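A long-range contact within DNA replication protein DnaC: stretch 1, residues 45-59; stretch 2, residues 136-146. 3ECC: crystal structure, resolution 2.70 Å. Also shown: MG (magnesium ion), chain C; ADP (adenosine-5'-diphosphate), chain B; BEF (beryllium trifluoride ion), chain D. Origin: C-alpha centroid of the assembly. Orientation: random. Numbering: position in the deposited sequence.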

# COMPACT_ATOMS: atom_id res chain seq x y z
N GLY A 45 4.25 -1.75 -10.40
CA GLY A 45 4.47 -2.72 -11.47
C GLY A 45 3.21 -3.16 -12.19
O GLY A 45 2.10 -2.79 -11.82
N SER A 46 3.40 -3.95 -13.24
CA SER A 46 2.30 -4.53 -14.01
C SER A 46 1.53 -5.61 -13.23
O SER A 46 2.01 -6.09 -12.20
CB SER A 46 2.84 -5.11 -15.31
OG SER A 46 3.09 -4.08 -16.23
N PRO A 47 0.33 -5.99 -13.72
CA PRO A 47 -0.51 -7.08 -13.19
C PRO A 47 0.21 -8.43 -13.12
O PRO A 47 1.09 -8.71 -13.93
CB PRO A 47 -1.66 -7.16 -14.21
CG PRO A 47 -1.76 -5.78 -14.77
CD PRO A 47 -0.37 -5.21 -14.77
N GLY A 48 -0.17 -9.26 -12.14
CA GLY A 48 0.34 -10.64 -12.05
C GLY A 48 1.77 -10.74 -11.54
O GLY A 48 2.31 -11.85 -11.40
N VAL A 49 2.37 -9.59 -11.28
CA VAL A 49 3.75 -9.51 -10.86
C VAL A 49 3.98 -9.96 -9.40
O VAL A 49 5.07 -10.39 -9.05
CB VAL A 49 4.31 -8.09 -11.11
CG1 VAL A 49 5.40 -7.74 -10.12
CG2 VAL A 49 4.80 -7.97 -12.56
N GLY A 50 2.94 -9.89 -8.57
CA GLY A 50 3.05 -10.34 -7.17
C GLY A 50 3.00 -9.26 -6.10
O GLY A 50 3.29 -9.52 -4.94
N LYS A 51 2.60 -8.04 -6.49
CA LYS A 51 2.61 -6.89 -5.57
C LYS A 51 1.75 -7.12 -4.33
O LYS A 51 2.23 -6.99 -3.20
CB LYS A 51 2.18 -5.61 -6.30
CG LYS A 51 3.08 -5.23 -7.47
CD LYS A 51 2.66 -3.91 -8.10
CE LYS A 51 1.26 -3.98 -8.70
NZ LYS A 51 1.18 -4.90 -9.88
N THR A 52 0.49 -7.48 -4.54
CA THR A 52 -0.42 -7.76 -3.44
C THR A 52 0.10 -8.92 -2.59
O THR A 52 -0.05 -8.93 -1.37
CB THR A 52 -1.83 -8.10 -3.95
OG1 THR A 52 -2.26 -7.07 -4.86
CG2 THR A 52 -2.82 -8.21 -2.79
N HIS A 53 0.73 -9.89 -3.25
CA HIS A 53 1.31 -11.03 -2.56
C HIS A 53 2.30 -10.56 -1.50
O HIS A 53 2.22 -10.97 -0.33
CB HIS A 53 2.00 -11.98 -3.56
CG HIS A 53 2.43 -13.27 -2.95
ND1 HIS A 53 1.71 -14.44 -3.11
CD2 HIS A 53 3.48 -13.59 -2.16
CE1 HIS A 53 2.31 -15.42 -2.46
NE2 HIS A 53 3.39 -14.93 -1.88
N LEU A 54 3.23 -9.70 -1.90
CA LEU A 54 4.29 -9.23 -1.00
C LEU A 54 3.77 -8.27 0.06
O LEU A 54 4.30 -8.23 1.16
CB LEU A 54 5.42 -8.57 -1.80
CG LEU A 54 6.31 -9.57 -2.51
CD1 LEU A 54 7.27 -8.88 -3.45
CD2 LEU A 54 7.06 -10.42 -1.49
N ALA A 55 2.72 -7.51 -0.28
CA ALA A 55 2.04 -6.63 0.67
C ALA A 55 1.36 -7.41 1.80
O ALA A 55 1.37 -6.97 2.95
CB ALA A 55 1.04 -5.76 -0.06
N VAL A 56 0.74 -8.54 1.47
CA VAL A 56 0.08 -9.36 2.47
C VAL A 56 1.13 -10.10 3.30
O VAL A 56 1.01 -10.22 4.53
CB VAL A 56 -0.92 -10.35 1.84
CG1 VAL A 56 -1.54 -11.25 2.91
CG2 VAL A 56 -2.02 -9.60 1.11
N ALA A 57 2.18 -10.57 2.62
CA ALA A 57 3.33 -11.19 3.27
C ALA A 57 3.96 -10.25 4.31
O ALA A 57 4.18 -10.65 5.46
CB ALA A 57 4.37 -11.61 2.24
N THR A 58 4.21 -9.01 3.90
CA THR A 58 4.82 -8.02 4.79
C THR A 58 3.94 -7.77 6.01
O THR A 58 4.42 -7.67 7.13
CB THR A 58 5.08 -6.69 4.05
OG1 THR A 58 5.77 -6.94 2.83
CG2 THR A 58 5.91 -5.76 4.90
N LEU A 59 2.63 -7.71 5.78
CA LEU A 59 1.68 -7.44 6.85
C LEU A 59 1.70 -8.55 7.91
O LEU A 59 1.62 -8.28 9.11
CB LEU A 59 0.27 -7.26 6.28
CG LEU A 59 -0.91 -7.02 7.23
CD1 LEU A 59 -0.69 -5.77 8.05
CD2 LEU A 59 -2.21 -6.93 6.45
N THR A 136 2.37 2.91 6.33
CA THR A 136 1.37 2.49 5.37
C THR A 136 1.99 1.90 4.12
O THR A 136 2.89 2.50 3.52
CB THR A 136 0.38 3.65 5.02
OG1 THR A 136 -0.18 3.42 3.73
CG2 THR A 136 1.09 4.98 5.02
N ILE A 137 1.52 0.73 3.73
CA ILE A 137 2.03 0.04 2.56
C ILE A 137 1.06 0.16 1.39
O ILE A 137 -0.15 0.06 1.57
CB ILE A 137 2.32 -1.44 2.86
CG1 ILE A 137 3.32 -1.56 4.02
CG2 ILE A 137 2.84 -2.15 1.60
CD1 ILE A 137 3.44 -2.95 4.62
N ILE A 138 1.60 0.40 0.21
CA ILE A 138 0.78 0.66 -0.97
C ILE A 138 1.21 -0.25 -2.11
O ILE A 138 2.40 -0.49 -2.29
CB ILE A 138 0.91 2.14 -1.42
CG1 ILE A 138 0.30 3.09 -0.38
CG2 ILE A 138 0.29 2.35 -2.80
CD1 ILE A 138 0.81 4.50 -0.48
N THR A 139 0.25 -0.78 -2.85
CA THR A 139 0.54 -1.40 -4.14
C THR A 139 -0.21 -0.65 -5.21
O THR A 139 -1.37 -0.26 -5.02
CB THR A 139 0.19 -2.91 -4.18
OG1 THR A 139 -1.22 -3.08 -4.33
CG2 THR A 139 0.66 -3.61 -2.93
N THR A 140 0.45 -0.43 -6.34
CA THR A 140 -0.12 0.39 -7.39
C THR A 140 0.29 -0.09 -8.77
O THR A 140 1.33 -0.75 -8.94
CB THR A 140 0.26 1.90 -7.20
OG1 THR A 140 -0.42 2.69 -8.18
CG2 THR A 140 1.77 2.10 -7.32
N ASN A 141 -0.52 0.24 -9.76
CA ASN A 141 -0.22 -0.13 -11.13
C ASN A 141 0.62 0.91 -11.87
O ASN A 141 0.36 2.10 -11.79
CB ASN A 141 -1.51 -0.38 -11.88
CG ASN A 141 -1.60 -1.79 -12.37
OD1 ASN A 141 -0.80 -2.21 -13.21
ND2 ASN A 141 -2.54 -2.55 -11.84
N TYR A 142 1.62 0.43 -12.60
CA TYR A 142 2.38 1.28 -13.51
C TYR A 142 2.14 0.87 -14.96
O TYR A 142 2.38 -0.29 -15.34
CB TYR A 142 3.87 1.26 -13.18
CG TYR A 142 4.69 2.27 -13.96
CD1 TYR A 142 4.24 3.59 -14.11
CD2 TYR A 142 5.92 1.93 -14.52
CE1 TYR A 142 4.99 4.53 -14.83
CE2 TYR A 142 6.68 2.86 -15.23
CZ TYR A 142 6.21 4.16 -15.38
OH TYR A 142 6.97 5.08 -16.08
N SER A 143 1.67 1.82 -15.77
CA SER A 143 1.28 1.57 -17.16
C SER A 143 2.48 1.41 -18.12
O SER A 143 2.90 0.28 -18.41
CB SER A 143 0.32 2.67 -17.67
OG SER A 143 0.84 3.97 -17.41
N LEU A 144 3.01 2.53 -18.61
CA LEU A 144 4.12 2.52 -19.58
C LEU A 144 5.37 1.79 -19.04
O LEU A 144 5.66 1.85 -17.84
CB LEU A 144 4.46 3.95 -20.03
CG LEU A 144 3.30 4.83 -20.54
CD1 LEU A 144 3.41 6.27 -20.02
CD2 LEU A 144 3.17 4.81 -22.07
N GLN A 145 6.10 1.11 -19.93
CA GLN A 145 7.11 0.11 -19.51
C GLN A 145 8.54 0.61 -19.19
O GLN A 145 9.00 0.48 -18.05
CB GLN A 145 7.13 -1.09 -20.46
CG GLN A 145 6.01 -2.07 -20.20
CD GLN A 145 6.50 -3.52 -20.19
OE1 GLN A 145 6.78 -4.10 -21.24
NE2 GLN A 145 6.60 -4.10 -18.99
N ARG A 146 9.24 1.15 -20.19
CA ARG A 146 10.64 1.56 -20.01
C ARG A 146 10.76 2.69 -18.99
O ARG A 146 11.06 2.46 -17.82
CB ARG A 146 11.25 1.98 -21.34
CG ARG A 146 11.03 0.99 -22.47
CD ARG A 146 10.46 1.67 -23.70
NE ARG A 146 9.28 2.49 -23.39
CZ ARG A 146 8.05 2.01 -23.24
NH1 ARG A 146 7.81 0.71 -23.38
NH2 ARG A 146 7.05 2.84 -22.95
MG MG C . -2.44 -6.63 -6.62
PB ADP B . -0.33 -8.13 -8.35
O1B ADP B . -0.86 -7.80 -6.97
O2B ADP B . 0.90 -7.36 -8.74
O3B ADP B . -1.40 -8.15 -9.42
PA ADP B . -0.57 -10.71 -7.25
O1A ADP B . 0.03 -10.55 -5.87
O2A ADP B . -2.08 -10.59 -7.15
O3A ADP B . 0.12 -9.66 -8.27
O5' ADP B . -0.14 -12.11 -7.91
C5' ADP B . -1.03 -12.92 -8.67
C4' ADP B . -0.99 -14.35 -8.14
O4' ADP B . 0.33 -14.88 -8.31
C3' ADP B . -1.29 -14.40 -6.66
O3' ADP B . -2.24 -15.43 -6.44
C2' ADP B . 0.04 -14.70 -5.98
O2' ADP B . -0.13 -15.60 -4.90
C1' ADP B . 0.86 -15.35 -7.06
N9 ADP B . 2.31 -15.03 -6.98
C8 ADP B . 2.93 -13.93 -7.45
N7 ADP B . 4.27 -13.99 -7.22
C5 ADP B . 4.53 -15.15 -6.62
C6 ADP B . 5.73 -15.86 -6.10
N6 ADP B . 6.98 -15.33 -6.19
N1 ADP B . 5.56 -17.06 -5.54
C2 ADP B . 4.34 -17.63 -5.44
N3 ADP B . 3.21 -17.05 -5.89
C4 ADP B . 3.24 -15.84 -6.47
BE BEF D . -2.66 -6.21 -9.55
F1 BEF D . -1.19 -5.44 -10.13
F2 BEF D . -3.10 -6.13 -7.84
F3 BEF D . -3.40 -7.43 -10.60

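The two stretches meet as a phosphate-binding loop with its following helix, packed against a strand. The helix that starts at Lys 51 runs almost antiparallel to the strand of stretch 2, at 173° with the axes 8.5 Å apart at their closest, and together the stretches bury 491 Å² between them.

Backbone hydrogen bonding is confined to the start of the loop, and it is weak. Gly 45 N donates to Thr 140 O over 3.4 Å, and Tyr 142 N donates to Gly 45 O over 3.3 Å, so Gly 45 is held lightly through both its amide and its carbonyl. Its backbone angles (phi 150°, psi 175°) would jam a CB against the preceding carbonyl oxygen, which by itself calls for glycine. Beside it, the loop makes looser contacts: Ser 46 OG lies 4.0 Å from Tyr 142 O, and the ring of Pro 47 lies sideways to the strand near Asn 141.

Van der Waals packing takes over along the helix. Lys 51, Ala 55 and Thr 58 point their CA-to-CB bonds toward the strand, and Ile 137 and Thr 139 point theirs toward the helix, whereas Ile 138, between them, points away as strand alternation requires. Ala 55 CB lies 3.6 Å from Thr 139 CG2 and 4.4 Å from Ile 137 CG2; a small methyl fits between the two strand residues, where the CA atoms of Ala 55 and Ile 137 are 6.9 Å apart. One turn further on, Thr 58 CG2 rests 3.8 Å from Ile 137 CD1, the end of an extended isoleucine side chain. Thr 58 places its methyl here while its hydroxyl is satisfied within the helix, Thr 58 OG1 donating to Leu 54 O at 2.6 Å. Thr 139 is similarly divided: its CG2 lies against Lys 51 O at 3.7 Å, while its OG1 is hydrogen-bonded elsewhere in the structure.

Lys 51 joins the packing to the polar site. Its CB is 4.0 Å from Thr 139 CB, and its chain then passes the strand, with CE 3.2 Å from Thr 140 O. A long, flexible side chain suits this path, since its aliphatic part lies along the strand and its charge reaches the nucleotide. There Lys 51 NZ donates to Gly 45 O at 3.0 Å, to ADP O2B at 2.7 Å and to BEF F1 at a very short 2.4 Å. The same lysine thus touches the strand, the loop and both ligands.

The CA-to-CB bond of Thr 52 points sideways to the strand, and its OG1 binds MG at 1.8 Å.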